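Local coordinates for protein 2,3-dihydroxybenzoate-AMP ligase (Mycobacterium smegmatis, PDB 5KEI) that is a ligase of the ANL superfamily, built from a large AMP-binding-type N-terminal region and a small C-terminal domain, at residues A[79-83]-A[189-193]; A[134-139]-A[164-168]; A[215-219]-A[471-475]; A[462-467]-A[526-531]. All blocks are in the same frame, centred on the assembly; numbering follows the deposited sequence.

Contact 1: residues A[79-83]-A[189-193]; sequences LADRA and VTRAA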
loop_
_atom_site.group_PDB
_atom_site.type_symbol
_atom_site.label_atom_id
_atom_site.label_comp_id
_atom_site.label_asym_id
_atom_site.label_seq_id
_atom_site.Cartn_x
_atom_site.Cartn_y
_atom_site.Cartn_z
ATOM N N LEU A 79 14.597 11.600 -19.665
ATOM C CA LEU A 79 13.167 11.843 -19.682
ATOM C C LEU A 79 12.662 12.317 -18.332
ATOM O O LEU A 79 11.905 13.277 -18.262
ATOM C CB LEU A 79 12.422 10.582 -20.101
ATOM C CG LEU A 79 12.567 10.236 -21.578
ATOM C CD1 LEU A 79 11.910 8.887 -21.854
ATOM C CD2 LEU A 79 11.942 11.334 -22.413
ATOM N N ALA A 80 13.086 11.642 -17.266
ATOM C CA ALA A 80 12.699 12.031 -15.920
ATOM C C ALA A 80 13.217 13.427 -15.592
ATOM O O ALA A 80 12.503 14.220 -14.978
ATOM C CB ALA A 80 13.208 11.027 -14.901
ATOM N N ASP A 81 14.461 13.708 -15.988
ATOM C CA ASP A 81 15.058 15.034 -15.795
ATOM C C ASP A 81 14.205 16.085 -16.487
ATOM O O ASP A 81 13.841 17.104 -15.891
ATOM C CB ASP A 81 16.502 15.098 -16.335
ATOM C CG ASP A 81 17.544 14.578 -15.338
ATOM O OD1 ASP A 81 17.243 14.485 -14.129
ATOM O OD2 ASP A 81 18.678 14.263 -15.766
ATOM N N ARG A 82 13.876 15.826 -17.749
ATOM C CA ARG A 82 13.078 16.763 -18.533
ATOM C C ARG A 82 11.676 16.907 -17.971
ATOM O O ARG A 82 11.110 18.007 -17.957
ATOM C CB ARG A 82 13.016 16.328 -19.995
ATOM C CG ARG A 82 14.212 16.802 -20.801
ATOM C CD ARG A 82 14.235 16.137 -22.157
ATOM N NE ARG A 82 12.966 16.319 -22.860
ATOM C CZ ARG A 82 12.595 15.608 -23.920
ATOM N NH1 ARG A 82 13.390 14.653 -24.394
ATOM N NH2 ARG A 82 11.428 15.847 -24.499
ATOM N N ALA A 83 11.123 15.801 -17.490
ATOM C CA ALA A 83 9.783 15.824 -16.940
ATOM C C ALA A 83 9.798 16.655 -15.668
ATOM O O ALA A 83 8.846 17.369 -15.375
ATOM C CB ALA A 83 9.278 14.403 -16.674
ATOM N N VAL A 189 3.982 19.300 -21.219
ATOM C CA VAL A 189 4.676 19.792 -20.038
ATOM C C VAL A 189 6.008 19.067 -19.795
ATOM O O VAL A 189 6.996 19.695 -19.420
ATOM C CB VAL A 189 3.789 19.675 -18.778
ATOM C CG1 VAL A 189 4.512 20.236 -17.561
ATOM C CG2 VAL A 189 2.471 20.403 -18.991
ATOM N N THR A 190 6.049 17.759 -20.023
ATOM C CA THR A 190 7.240 16.985 -19.679
ATOM C C THR A 190 8.245 16.870 -20.830
ATOM O O THR A 190 9.462 16.856 -20.615
ATOM C CB THR A 190 6.853 15.582 -19.201
ATOM O OG1 THR A 190 6.131 14.908 -20.234
ATOM C CG2 THR A 190 5.970 15.684 -17.982
ATOM N N ARG A 191 7.744 16.792 -22.055
ATOM C CA ARG A 191 8.632 16.745 -23.213
ATOM C C ARG A 191 8.805 18.147 -23.760
ATOM O O ARG A 191 7.899 18.975 -23.637
ATOM C CB ARG A 191 8.081 15.826 -24.306
ATOM C CG ARG A 191 7.637 14.445 -23.832
ATOM C CD ARG A 191 8.784 13.623 -23.259
ATOM N NE ARG A 191 8.567 12.203 -23.520
ATOM C CZ ARG A 191 7.900 11.379 -22.714
ATOM N NH1 ARG A 191 7.387 11.837 -21.576
ATOM N NH2 ARG A 191 7.748 10.093 -23.047
ATOM N N ALA A 192 9.962 18.418 -24.350
ATOM C CA ALA A 192 10.198 19.689 -25.034
ATOM C C ALA A 192 9.869 20.901 -24.159
ATOM O O ALA A 192 9.546 21.977 -24.663
ATOM C CB ALA A 192 9.390 19.745 -26.338
ATOM N N ALA A 193 9.917 20.712 -22.846
ATOM C CA ALA A 193 9.804 21.831 -21.933
ATOM C C ALA A 193 11.155 21.998 -21.286
ATOM O O ALA A 193 11.515 21.246 -20.378
ATOM C CB ALA A 193 8.724 21.608 -20.901
#
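Backbone meets backbone here: the CA atoms of A83 and T190 lie only 3.9 Å apart, where one turn of helix 73-88 passes the C-terminal end of the short helix 186-190. R191 is the first residue to leave helical geometry, and the chain then turns at A192, with A193 staying beside R82. Two carbonyl oxygens come close here, R82 O and T190 O being 3.3 Å apart, with no bond between two acceptors; A83 N, 3.7 Å from T190 O, is already paired with L79 O (2.8 Å) within its own helix. The small side chains permit this closeness, with A83 CB and T190 CB 3.7 Å apart. R82 reaches across the R191 backbone, its NH2 3.2 Å from R191 CA and 3.0 Å from A192 N; both nitrogens are donors, so this is not a hydrogen bond. R191 in turn lays a face of its guanidinium against L79, with CD2 of L79 3.7 Å from NE of R191. The charge of R191 is met by a salt bridge to E107, while the T190 hydroxyl bonds to W186 O. Helix 107-117 closes the neighbourhood: L79 and R191 both touch its V110, and A80 packs on F113 and R117.

Contact 2: residues A[134-139]-A[164-168]; sequences LTHFAE and LVRSH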
loop_
_atom_site.group_PDB
_atom_site.type_symbol
_atom_site.label_atom_id
_atom_site.label_comp_id
_atom_site.label_asym_id
_atom_site.label_seq_id
_atom_site.Cartn_x
_atom_site.Cartn_y
_atom_site.Cartn_z
ATOM N N LEU A 134 -10.359 9.691 -4.632
ATOM C CA LEU A 134 -9.445 10.743 -5.042
ATOM C C LEU A 134 -9.701 12.041 -4.283
ATOM O O LEU A 134 -8.755 12.747 -3.901
ATOM C CB LEU A 134 -9.537 10.983 -6.554
ATOM C CG LEU A 134 -8.955 9.908 -7.495
ATOM C CD1 LEU A 134 -8.375 10.527 -8.769
ATOM C CD2 LEU A 134 -7.912 9.010 -6.817
ATOM N N THR A 135 -10.975 12.345 -4.052
ATOM C CA THR A 135 -11.364 13.541 -3.298
ATOM C C THR A 135 -10.815 13.504 -1.877
ATOM O O THR A 135 -10.186 14.453 -1.421
ATOM C CB THR A 135 -12.894 13.697 -3.271
ATOM O OG1 THR A 135 -13.305 14.306 -4.495
ATOM C CG2 THR A 135 -13.354 14.555 -2.108
ATOM N N HIS A 136 -11.045 12.393 -1.194
ATOM C CA HIS A 136 -10.508 12.183 0.142
ATOM C C HIS A 136 -8.971 12.184 0.142
ATOM O O HIS A 136 -8.361 12.758 1.042
ATOM C CB HIS A 136 -11.057 10.877 0.718
ATOM C CG HIS A 136 -10.475 10.506 2.047
ATOM N ND1 HIS A 136 -10.818 11.156 3.217
ATOM C CD2 HIS A 136 -9.598 9.542 2.393
ATOM C CE1 HIS A 136 -10.162 10.612 4.223
ATOM N NE2 HIS A 136 -9.413 9.629 3.757
ATOM N N PHE A 137 -8.346 11.560 -0.863
ATOM C CA PHE A 137 -6.874 11.610 -0.992
ATOM C C PHE A 137 -6.356 13.058 -1.136
ATOM O O PHE A 137 -5.414 13.445 -0.452
ATOM C CB PHE A 137 -6.378 10.757 -2.173
ATOM C CG PHE A 137 -6.623 9.276 -2.000
ATOM C CD1 PHE A 137 -6.793 8.732 -0.740
ATOM C CD2 PHE A 137 -6.698 8.438 -3.096
ATOM C CE1 PHE A 137 -7.038 7.371 -0.575
ATOM C CE2 PHE A 137 -6.940 7.082 -2.945
ATOM C CZ PHE A 137 -7.114 6.550 -1.676
ATOM N N ALA A 138 -6.987 13.849 -2.005
ATOM C CA ALA A 138 -6.626 15.265 -2.184
ATOM C C ALA A 138 -6.670 16.037 -0.872
ATOM O O ALA A 138 -5.747 16.792 -0.550
ATOM C CB ALA A 138 -7.552 15.932 -3.203
ATOM N N GLU A 139 -7.759 15.843 -0.129
ATOM C CA GLU A 139 -7.929 16.434 1.193
ATOM C C GLU A 139 -6.854 16.002 2.189
ATOM O O GLU A 139 -6.317 16.833 2.920
ATOM C CB GLU A 139 -9.313 16.085 1.749
ATOM C CG GLU A 139 -9.992 17.222 2.492
ATOM C CD GLU A 139 -11.507 17.227 2.301
ATOM O OE1 GLU A 139 -12.121 16.134 2.218
ATOM O OE2 GLU A 139 -12.082 18.338 2.227
ATOM N N LEU A 164 -13.176 17.151 -9.227
ATOM C CA LEU A 164 -12.139 17.161 -8.185
ATOM C C LEU A 164 -11.628 18.568 -7.836
ATOM O O LEU A 164 -11.531 18.931 -6.661
ATOM C CB LEU A 164 -10.944 16.298 -8.597
ATOM C CG LEU A 164 -9.928 16.167 -7.462
ATOM C CD1 LEU A 164 -10.582 15.483 -6.268
ATOM C CD2 LEU A 164 -8.660 15.430 -7.886
ATOM N N VAL A 165 -11.272 19.343 -8.855
ATOM C CA VAL A 165 -10.764 20.687 -8.627
ATOM C C VAL A 165 -11.879 21.597 -8.105
ATOM O O VAL A 165 -11.606 22.560 -7.381
ATOM C CB VAL A 165 -10.140 21.305 -9.911
ATOM C CG1 VAL A 165 -9.572 22.683 -9.612
ATOM C CG2 VAL A 165 -9.026 20.415 -10.464
ATOM N N ARG A 166 -13.129 21.297 -8.457
ATOM C CA ARG A 166 -14.243 22.107 -7.968
ATOM C C ARG A 166 -14.332 22.029 -6.442
ATOM O O ARG A 166 -14.480 23.049 -5.765
ATOM C CB ARG A 166 -15.573 21.667 -8.588
ATOM C CG ARG A 166 -16.736 22.581 -8.215
ATOM C CD ARG A 166 -18.024 21.814 -7.992
ATOM N NE ARG A 166 -17.873 20.826 -6.921
ATOM C CZ ARG A 166 -17.981 21.091 -5.620
ATOM N NH1 ARG A 166 -18.258 22.323 -5.202
ATOM N NH2 ARG A 166 -17.826 20.117 -4.731
ATOM N N SER A 167 -14.230 20.817 -5.906
ATOM C CA SER A 167 -14.307 20.603 -4.464
ATOM C C SER A 167 -12.960 20.813 -3.763
ATOM O O SER A 167 -12.904 20.996 -2.548
ATOM C CB SER A 167 -14.830 19.195 -4.170
ATOM O OG SER A 167 -14.026 18.232 -4.805
ATOM N N HIS A 168 -11.875 20.775 -4.527
ATOM C CA HIS A 168 -10.555 21.005 -3.955
ATOM C C HIS A 168 -9.738 21.929 -4.842
ATOM O O HIS A 168 -8.958 21.473 -5.678
ATOM C CB HIS A 168 -9.846 19.677 -3.725
ATOM C CG HIS A 168 -10.570 18.788 -2.768
ATOM N ND1 HIS A 168 -10.372 18.846 -1.404
ATOM C CD2 HIS A 168 -11.514 17.840 -2.972
ATOM C CE1 HIS A 168 -11.155 17.963 -0.811
ATOM N NE2 HIS A 168 -11.861 17.341 -1.738
#
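This is a helix-to-helix contact between the middle of helix 131-141 and the C-terminal end of helix 158-167, two helices that serve successive parallel connections of the seven-stranded mixed sheet: the first lies between strands 121-124 and 145-149, the second between 145-149 and 173-177. The helices are not in intimate backbone contact; T135 and L164 have their CA atoms 6.1 Å apart, A138 and H168 7.2 Å. Side chains fill the gap. L164 points the end of its side chain at the partner helix, its CD1 3.5 Å from T135 OG1 and 4.3 Å from A138 CB. H168 contributes the largest area of any single residue. Its amide still completes the last helical turn (H168 N to L164 O, 2.8 Å), although the residue itself has left helical angles, and its imidazole lies against helix 131-141. The A138 methyl sits over one face of that ring, with CB 4.2 Å from H168 CG, while T135 CG2 and E139 OE2 come to the ring edge, 3.2 Å from H168 NE2 and 3.2 Å from H168 CE1 respectively. The contact is mostly van der Waals packing round the H168 ring, with the E139 carboxylate at its edge. On the inner side, L134 and A138 lie against strand 97-101, at Q101 and L99, and F137 also reaches L99. H136 and F137 turn toward A219 and P220 in the loop between strands 207-212 and 222-226.

Contact 3: residues A[215-219]-A[471-475]; sequences GTTGA and DLEEH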
loop_
_atom_site.group_PDB
_atom_site.type_symbol
_atom_site.label_atom_id
_atom_site.label_comp_id
_atom_site.label_asym_id
_atom_site.label_seq_id
_atom_site.Cartn_x
_atom_site.Cartn_y
_atom_site.Cartn_z
ATOM N N GLY A 215 -7.627 -0.959 2.481
ATOM C CA GLY A 215 -8.449 -1.230 3.648
ATOM C C GLY A 215 -9.929 -1.521 3.424
ATOM O O GLY A 215 -10.306 -2.310 2.552
ATOM N N THR A 216 -10.766 -0.877 4.236
ATOM C CA THR A 216 -12.204 -1.124 4.242
ATOM C C THR A 216 -13.042 0.145 4.057
ATOM O O THR A 216 -12.530 1.178 3.616
ATOM C CB THR A 216 -12.643 -1.810 5.551
ATOM O OG1 THR A 216 -14.025 -2.181 5.463
ATOM C CG2 THR A 216 -12.435 -0.885 6.746
ATOM N N THR A 217 -14.329 0.048 4.412
ATOM C CA THR A 217 -15.327 1.084 4.120
ATOM C C THR A 217 -15.953 1.740 5.363
ATOM O O THR A 217 -17.096 1.442 5.698
ATOM C CB THR A 217 -16.507 0.503 3.263
ATOM O OG1 THR A 217 -16.014 -0.477 2.337
ATOM C CG2 THR A 217 -17.257 1.612 2.507
ATOM N N GLY A 218 -15.233 2.625 6.053
ATOM C CA GLY A 218 -13.827 2.894 5.816
ATOM C C GLY A 218 -13.488 4.031 4.867
ATOM O O GLY A 218 -13.988 4.099 3.740
ATOM N N ALA A 219 -12.634 4.934 5.336
ATOM C CA ALA A 219 -11.926 5.847 4.446
ATOM C C ALA A 219 -10.545 5.252 4.174
ATOM O O ALA A 219 -9.858 4.838 5.110
ATOM C CB ALA A 219 -11.814 7.241 5.060
ATOM N N ASP A 471 -16.511 -2.812 10.906
ATOM C CA ASP A 471 -16.914 -1.947 9.812
ATOM C C ASP A 471 -17.977 -0.926 10.260
ATOM O O ASP A 471 -18.028 0.187 9.728
ATOM C CB ASP A 471 -17.405 -2.760 8.610
ATOM C CG ASP A 471 -17.791 -1.866 7.420
ATOM O OD1 ASP A 471 -16.940 -1.057 6.948
ATOM O OD2 ASP A 471 -18.948 -1.973 6.950
ATOM N N LEU A 472 -18.799 -1.273 11.246
ATOM C CA LEU A 472 -19.696 -0.276 11.812
ATOM C C LEU A 472 -18.890 0.897 12.376
ATOM O O LEU A 472 -19.250 2.054 12.172
ATOM C CB LEU A 472 -20.584 -0.883 12.901
ATOM C CG LEU A 472 -21.483 0.132 13.617
ATOM C CD1 LEU A 472 -22.266 0.991 12.630
ATOM C CD2 LEU A 472 -22.435 -0.566 14.574
ATOM N N GLU A 473 -17.805 0.575 13.083
ATOM C CA GLU A 473 -16.915 1.565 13.680
ATOM C C GLU A 473 -16.232 2.416 12.626
ATOM O O GLU A 473 -16.059 3.611 12.809
ATOM C CB GLU A 473 -15.852 0.888 14.545
ATOM C CG GLU A 473 -16.329 0.514 15.920
ATOM C CD GLU A 473 -15.474 -0.563 16.570
ATOM O OE1 GLU A 473 -14.301 -0.756 16.152
ATOM O OE2 GLU A 473 -15.988 -1.217 17.507
ATOM N N GLU A 474 -15.829 1.799 11.521
ATOM C CA GLU A 474 -15.185 2.567 10.466
ATOM C C GLU A 474 -16.154 3.595 9.864
ATOM O O GLU A 474 -15.749 4.705 9.546
ATOM C CB GLU A 474 -14.622 1.637 9.386
ATOM C CG GLU A 474 -13.369 0.859 9.821
ATOM C CD GLU A 474 -12.184 1.765 10.148
ATOM O OE1 GLU A 474 -12.089 2.870 9.562
ATOM O OE2 GLU A 474 -11.342 1.371 10.988
ATOM N N HIS A 475 -17.424 3.217 9.728
ATOM C CA HIS A 475 -18.478 4.089 9.203
ATOM C C HIS A 475 -18.724 5.302 10.093
ATOM O O HIS A 475 -18.922 6.418 9.610
ATOM C CB HIS A 475 -19.810 3.320 9.064
ATOM C CG HIS A 475 -19.907 2.448 7.846
ATOM N ND1 HIS A 475 -19.952 2.958 6.569
ATOM C CD2 HIS A 475 -20.013 1.103 7.723
ATOM C CE1 HIS A 475 -20.065 1.962 5.706
ATOM N NE2 HIS A 475 -20.101 0.829 6.381
#
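D471 opens the run on helix 469-477 by extending its carboxylate toward the 215-219 loop: OD1 accepts a weak hydrogen bond from T216 OG1 (3.5 Å) and lies 2.8 Å from the carbonyl T217 O, a close meeting of two acceptors. Its other oxygen, OD2, receives a weak bond from H475 NE2 at 3.1 Å, one helical turn on. L472 packs on L519 within the C-terminal domain, while E473 makes salt bridges to K549 and to R424 of helix 419-425. E474 faces the loop with its aliphatic part, CB 3.5 Å from G218 N and CG 3.7 Å from T216 CG2. At H475, T217 O stands over one face of the imidazole, 3.0 Å from CE1, while ND1 is bonded to R522 NE. The peptide between T217 and G218 is cis, and G218 has a positive phi; a side chain there would clash with T216 O. The GTTGA loop belongs to the A3 core motif of ANL enzymes, here touched by the C-terminal domain.

Contact 4: residues A[462-467]-A[526-531]; sequences RGGENV and AHSRPD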
loop_
_atom_site.group_PDB
_atom_site.type_symbol
_atom_site.label_atom_id
_atom_site.label_comp_id
_atom_site.label_asym_id
_atom_site.label_seq_id
_atom_site.Cartn_x
_atom_site.Cartn_y
_atom_site.Cartn_z
ATOM N N ARG A 462 -26.991 -9.280 16.482
ATOM C CA ARG A 462 -28.131 -8.416 16.745
ATOM C C ARG A 462 -29.356 -8.852 15.950
ATOM O O ARG A 462 -29.468 -8.547 14.764
ATOM C CB ARG A 462 -27.802 -6.961 16.403
ATOM C CG ARG A 462 -28.977 -6.055 16.625
ATOM C CD ARG A 462 -28.877 -4.681 15.995
ATOM N NE ARG A 462 -29.908 -3.827 16.591
ATOM C CZ ARG A 462 -31.158 -3.713 16.142
ATOM N NH1 ARG A 462 -31.562 -4.369 15.061
ATOM N NH2 ARG A 462 -32.009 -2.930 16.781
ATOM N N GLY A 463 -30.283 -9.537 16.613
ATOM C CA GLY A 463 -31.395 -10.148 15.918
ATOM C C GLY A 463 -30.880 -11.205 14.960
ATOM O O GLY A 463 -30.010 -12.007 15.304
ATOM N N GLY A 464 -31.408 -11.202 13.744
ATOM C CA GLY A 464 -31.003 -12.181 12.750
ATOM C C GLY A 464 -29.810 -11.721 11.931
ATOM O O GLY A 464 -29.446 -12.357 10.941
ATOM N N GLU A 465 -29.203 -10.612 12.345
ATOM C CA GLU A 465 -28.034 -10.085 11.662
ATOM C C GLU A 465 -26.775 -10.362 12.444
ATOM O O GLU A 465 -26.753 -10.266 13.670
ATOM C CB GLU A 465 -28.162 -8.586 11.424
ATOM C CG GLU A 465 -29.302 -8.219 10.490
ATOM C CD GLU A 465 -29.195 -8.888 9.130
ATOM O OE1 GLU A 465 -28.054 -9.015 8.617
ATOM O OE2 GLU A 465 -30.257 -9.260 8.573
ATOM N N ASN A 466 -25.734 -10.734 11.709
ATOM C CA ASN A 466 -24.393 -10.845 12.244
ATOM C C ASN A 466 -23.647 -9.582 11.844
ATOM O O ASN A 466 -23.129 -9.478 10.733
ATOM C CB ASN A 466 -23.705 -12.106 11.719
ATOM C CG ASN A 466 -24.425 -13.378 12.149
ATOM O OD1 ASN A 466 -24.210 -13.880 13.252
ATOM N ND2 ASN A 466 -25.315 -13.882 11.290
ATOM N N VAL A 467 -23.643 -8.602 12.741
ATOM C CA VAL A 467 -23.114 -7.288 12.422
ATOM C C VAL A 467 -21.629 -7.208 12.751
ATOM O O VAL A 467 -21.201 -7.653 13.819
ATOM C CB VAL A 467 -23.872 -6.181 13.187
ATOM C CG1 VAL A 467 -23.308 -4.810 12.843
ATOM C CG2 VAL A 467 -25.360 -6.255 12.872
ATOM N N ALA A 526 -30.820 -0.448 8.657
ATOM C CA ALA A 526 -31.232 -0.167 10.027
ATOM C C ALA A 526 -30.944 -1.340 10.957
ATOM O O ALA A 526 -31.015 -1.198 12.179
ATOM C CB ALA A 526 -32.714 0.191 10.069
ATOM N N HIS A 527 -30.619 -2.494 10.377
ATOM C CA HIS A 527 -30.353 -3.699 11.158
ATOM C C HIS A 527 -28.902 -3.776 11.620
ATOM O O HIS A 527 -28.504 -4.746 12.273
ATOM C CB HIS A 527 -30.705 -4.953 10.354
ATOM C CG HIS A 527 -29.893 -5.129 9.102
ATOM N ND1 HIS A 527 -28.539 -5.393 9.119
ATOM C CD2 HIS A 527 -30.254 -5.107 7.796
ATOM C CE1 HIS A 527 -28.100 -5.511 7.879
ATOM N NE2 HIS A 527 -29.121 -5.345 7.057
ATOM N N SER A 528 -28.118 -2.762 11.260
ATOM C CA SER A 528 -26.728 -2.670 11.678
ATOM C C SER A 528 -26.411 -1.307 12.280
ATOM O O SER A 528 -25.246 -0.924 12.383
ATOM C CB SER A 528 -25.784 -2.945 10.501
ATOM O OG SER A 528 -25.795 -4.313 10.139
ATOM N N ARG A 529 -27.440 -0.565 12.671
ATOM C CA ARG A 529 -27.206 0.734 13.276
ATOM C C ARG A 529 -27.246 0.587 14.786
ATOM O O ARG A 529 -27.925 -0.301 15.297
ATOM C CB ARG A 529 -28.227 1.744 12.775
ATOM C CG ARG A 529 -28.198 1.919 11.271
ATOM C CD ARG A 529 -29.157 3.007 10.838
ATOM N NE ARG A 529 -29.429 2.933 9.412
ATOM C CZ ARG A 529 -30.558 3.345 8.852
ATOM N NH1 ARG A 529 -31.517 3.863 9.609
ATOM N NH2 ARG A 529 -30.725 3.235 7.541
ATOM N N PRO A 530 -26.487 1.429 15.509
ATOM C CA PRO A 530 -26.411 1.259 16.967
ATOM C C PRO A 530 -27.758 1.536 17.631
ATOM O O PRO A 530 -28.444 2.463 17.206
ATOM C CB PRO A 530 -25.372 2.306 17.408
ATOM C CG PRO A 530 -24.786 2.860 16.171
ATOM C CD PRO A 530 -25.771 2.631 15.063
ATOM N N ASP A 531 -28.115 0.754 18.643
ATOM C CA ASP A 531 -29.349 0.971 19.386
ATOM C C ASP A 531 -29.184 2.099 20.416
ATOM O O ASP A 531 -30.162 2.748 20.816
ATOM C CB ASP A 531 -29.794 -0.317 20.092
ATOM C CG ASP A 531 -29.891 -1.505 19.149
ATOM O OD1 ASP A 531 -30.885 -1.592 18.387
ATOM O OD2 ASP A 531 -28.969 -2.358 19.180
#
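R462 supplies the polar core of the contact. Its extended side chain runs past H527, with CD 3.7 Å from H527 O, and ends in a salt bridge to D531: NE reaches OD2 of D531 at 3.1 Å in nearly straight geometry, and NH2 comes to OD1 of the same residue at a very short 2.4 Å. G463 and G464 form the corner of a type II' turn, where the positive phi of G463 suits glycine; R462 N to E465 O (3.0 Å) and E465 N to R462 O (3.2 Å) close this tight beta-hairpin. E465 then turns toward the loop 526-531 and places its carboxylate carbon CD over a face of the H527 ring, with CG 3.2 Å from ND1 of that histidine. N466 points away, packing on V459 and V461. V467 returns to the interface, its CG2 3.5 Å from H527 O and 3.4 Å from S528 OG. The hairpin of strands 459-462 and 465-468 and the loop thus meet beside strand 498-505, where I499 is touched by R462 and V467 and gives its amide to D531 OD2. Between H527 and D531, R529 and P530 pack on helix 512-521, both touching L519.

Contacts 1 and 2 lie in the N-terminal body, contact 2 nested along the chain inside the loop that contact 1 closes, with centres about 26 Å apart. Contact 3 comes later and joins this body to the C-terminal domain; its centre is about 20 Å from that of contact 2, and H136 NE2 and A219 CB touch at 3.6 Å. Contact 4 lies beyond, inside the small domain, about 16 Å from contact 3 between centres. Their segments alternate along the chain, strand 465-468 leads directly into helix 469-477, and L472 CD1 meets S528 O at 3.6 Å. Packing thus passes from helix 131-141 to the C-terminal domain, whereas contact 1 lies about 55 Å from contact 4 between centres.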